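Glutathione S-transferase (Burkholderia xenovorans, PDB 2DSA) probably acts as a glutathione transferase, a bacterial enzyme that reductively dechlorinates metabolites of polychlorinated biphenyls. Local coordinates at residues A[110-115]-A[124-129]. Numbering follows the deposited sequence.
With HPX ((2Z,4E)-2-hydroxy-6-oxo-6-phenylhexa-2,4-dienoic acid), chain F.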
loop_
_atom_site.group_PDB
_atom_site.type_symbol
_atom_site.label_atom_id
_atom_site.label_comp_id
_atom_site.label_asym_id
_atom_site.label_seq_id
_atom_site.Cartn_x
_atom_site.Cartn_y
_atom_site.Cartn_z
ATOM N N SER A 110 -7.281 9.562 -6.946
ATOM C CA SER A 110 -6.246 10.539 -7.353
ATOM C C SER A 110 -6.449 11.249 -8.702
ATOM O O SER A 110 -6.346 12.476 -8.754
ATOM C CB SER A 110 -4.843 9.919 -7.303
ATOM O OG SER A 110 -4.488 9.585 -5.969
ATOM N N PRO A 111 -6.705 10.483 -9.794
ATOM C CA PRO A 111 -6.962 11.100 -11.108
ATOM C C PRO A 111 -8.230 11.957 -11.154
ATOM O O PRO A 111 -8.282 12.920 -11.912
ATOM C CB PRO A 111 -7.104 9.892 -12.041
ATOM C CG PRO A 111 -6.433 8.756 -11.305
ATOM C CD PRO A 111 -6.754 9.011 -9.883
ATOM N N LEU A 112 -9.231 11.618 -10.342
ATOM C CA LEU A 112 -10.461 12.412 -10.245
ATOM C C LEU A 112 -10.242 13.835 -9.712
ATOM O O LEU A 112 -10.992 14.747 -10.061
ATOM C CB LEU A 112 -11.533 11.687 -9.418
ATOM C CG LEU A 112 -11.990 10.308 -9.898
ATOM C CD1 LEU A 112 -13.095 9.752 -9.015
ATOM C CD2 LEU A 112 -12.438 10.335 -11.359
ATOM N N PHE A 113 -9.228 14.021 -8.870
ATOM C CA PHE A 113 -8.903 15.345 -8.335
ATOM C C PHE A 113 -7.988 16.114 -9.279
ATOM O O PHE A 113 -7.628 17.259 -9.014
ATOM C CB PHE A 113 -8.256 15.235 -6.951
ATOM C CG PHE A 113 -9.213 14.835 -5.869
ATOM C CD1 PHE A 113 -9.383 13.497 -5.532
ATOM C CD2 PHE A 113 -9.943 15.795 -5.182
ATOM C CE1 PHE A 113 -10.268 13.128 -4.530
ATOM C CE2 PHE A 113 -10.836 15.430 -4.183
ATOM C CZ PHE A 113 -10.996 14.101 -3.857
ATOM N N ASN A 114 -7.626 15.471 -10.384
ATOM C CA ASN A 114 -6.744 16.061 -11.380
ATOM C C ASN A 114 -7.545 16.697 -12.530
ATOM O O ASN A 114 -8.367 16.021 -13.158
ATOM C CB ASN A 114 -5.768 14.993 -11.898
ATOM C CG ASN A 114 -4.640 15.567 -12.762
ATOM O OD1 ASN A 114 -4.440 16.786 -12.848
ATOM N ND2 ASN A 114 -3.891 14.672 -13.401
ATOM N N PRO A 115 -7.332 18.008 -12.784
ATOM C CA PRO A 115 -7.946 18.670 -13.952
ATOM C C PRO A 115 -7.397 18.157 -15.288
ATOM O O PRO A 115 -8.141 18.075 -16.265
ATOM C CB PRO A 115 -7.575 20.148 -13.767
ATOM C CG PRO A 115 -7.101 20.274 -12.345
ATOM C CD PRO A 115 -6.531 18.949 -11.979
ATOM N N ALA A 124 -12.639 5.128 -16.299
ATOM C CA ALA A 124 -12.073 3.826 -15.950
ATOM C C ALA A 124 -11.965 3.685 -14.437
ATOM O O ALA A 124 -12.388 2.683 -13.854
ATOM C CB ALA A 124 -10.711 3.654 -16.591
ATOM N N VAL A 125 -11.399 4.719 -13.822
ATOM C CA VAL A 125 -11.190 4.796 -12.390
ATOM C C VAL A 125 -12.514 4.772 -11.608
ATOM O O VAL A 125 -12.610 4.109 -10.575
ATOM C CB VAL A 125 -10.295 6.027 -12.063
ATOM C CG1 VAL A 125 -10.958 6.989 -11.097
ATOM C CG2 VAL A 125 -8.919 5.582 -11.608
ATOM N N ARG A 126 -13.533 5.462 -12.121
ATOM C CA ARG A 126 -14.866 5.445 -11.508
ATOM C C ARG A 126 -15.478 4.047 -11.520
ATOM O O ARG A 126 -16.212 3.676 -10.608
ATOM C CB ARG A 126 -15.802 6.455 -12.182
ATOM C CG ARG A 126 -15.600 7.882 -11.694
ATOM C CD ARG A 126 -16.492 8.882 -12.425
ATOM N NE ARG A 126 -16.138 10.262 -12.086
ATOM C CZ ARG A 126 -16.664 10.951 -11.076
ATOM N NH1 ARG A 126 -17.587 10.402 -10.288
ATOM N NH2 ARG A 126 -16.268 12.196 -10.858
ATOM N N GLN A 127 -15.147 3.279 -12.553
ATOM C CA GLN A 127 -15.629 1.911 -12.711
ATOM C C GLN A 127 -14.912 0.954 -11.763
ATOM O O GLN A 127 -15.554 0.073 -11.155
ATOM C CB GLN A 127 -15.449 1.457 -14.169
ATOM C CG GLN A 127 -16.603 0.621 -14.711
ATOM C CD GLN A 127 -17.979 1.218 -14.386
ATOM O OE1 GLN A 127 -18.812 0.567 -13.744
ATOM N NE2 GLN A 127 -18.210 2.468 -14.812
ATOM N N SER A 128 -13.587 1.127 -11.659
ATOM C CA SER A 128 -12.750 0.388 -10.693
ATOM C C SER A 128 -13.281 0.602 -9.286
ATOM O O SER A 128 -13.452 -0.351 -8.534
ATOM C CB SER A 128 -11.284 0.839 -10.750
ATOM O OG SER A 128 -10.746 0.718 -12.058
ATOM N N LEU A 129 -13.551 1.861 -8.956
ATOM C CA LEU A 129 -14.071 2.238 -7.641
ATOM C C LEU A 129 -15.447 1.665 -7.341
ATOM O O LEU A 129 -15.707 1.231 -6.217
ATOM C CB LEU A 129 -14.098 3.761 -7.484
ATOM C CG LEU A 129 -12.770 4.410 -7.086
ATOM C CD1 LEU A 129 -12.880 5.918 -7.227
ATOM C CD2 LEU A 129 -12.361 4.003 -5.656
HETATM C CB3 HPX F . -10.263 18.203 0.425
HETATM C CB4 HPX F . -11.365 17.468 -0.003
HETATM C CB5 HPX F . -11.184 16.345 -0.813
HETATM C CB6 HPX F . -9.897 15.961 -1.182
HETATM C CB1 HPX F . -8.798 16.692 -0.754
HETATM C CB2 HPX F . -8.981 17.815 0.049
HETATM C CA6 HPX F . -7.412 16.291 -1.159
HETATM O OA4 HPX F . -6.523 17.130 -1.145
HETATM C CA5 HPX F . -7.099 14.915 -1.583
HETATM C CA4 HPX F . -6.278 14.768 -2.615
HETATM C CA3 HPX F . -5.885 13.439 -3.108
HETATM C CA2 HPX F . -4.835 13.281 -3.924
HETATM O OA3 HPX F . -4.090 14.289 -4.362
HETATM C CA1 HPX F . -4.488 11.950 -4.356
HETATM O OA2 HPX F . -3.391 11.771 -4.929
HETATM O OA1 HPX F . -5.297 11.032 -4.126
#
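Leu112 meets Val125 and Leu129 with its isobutyl end, and this apolar packing, joined by Pro111, carries most of the contact. Its chi1 of -59° turns CG away from the carbonyl carbon, and from there the two methyls spread over the helix. CD2 lies 3.7 Å from Val125 CG1, the two side chains running antiparallel alongside one another, while CD1 reaches Leu129 CD1 at 4.2 Å. One residue earlier, the ring of Pro111 sets its CG 4.0 Å from Val125 CG2, the other branch of the same valine.

Arg126 adds a mixed contact. Its chain runs extended from CG to NE, bringing NE to 3.8 Å from Leu112 CD2, and Leu112 CD1 sits over the centre of one guanidinium face. The polar end is held elsewhere: NH2 bonds to Val168 O.

Both segments belong to the helical C-terminal domain of the glutathione transferase fold; residues 110-115 lie in the loop between helices 89-109 and 119-139, folding back against the latter.

No hydrogen bond links the two segments. Ser128 OG bonds to Ala124 O from above the carbonyl plane, and the same oxygen takes the backbone bond from Ser128 N.

On the side away from the helix, Ser110 and Phe113 line the HPX pocket. Ser110 OG lies within bonding distance of both HPX carboxylate oxygens, 2.7 Å from OA2 and a doubtfully short 2.5 Å from OA1. Phe113 CE2 makes a van der Waals approach to the HPX phenyl at CB6, 3.2 Å away.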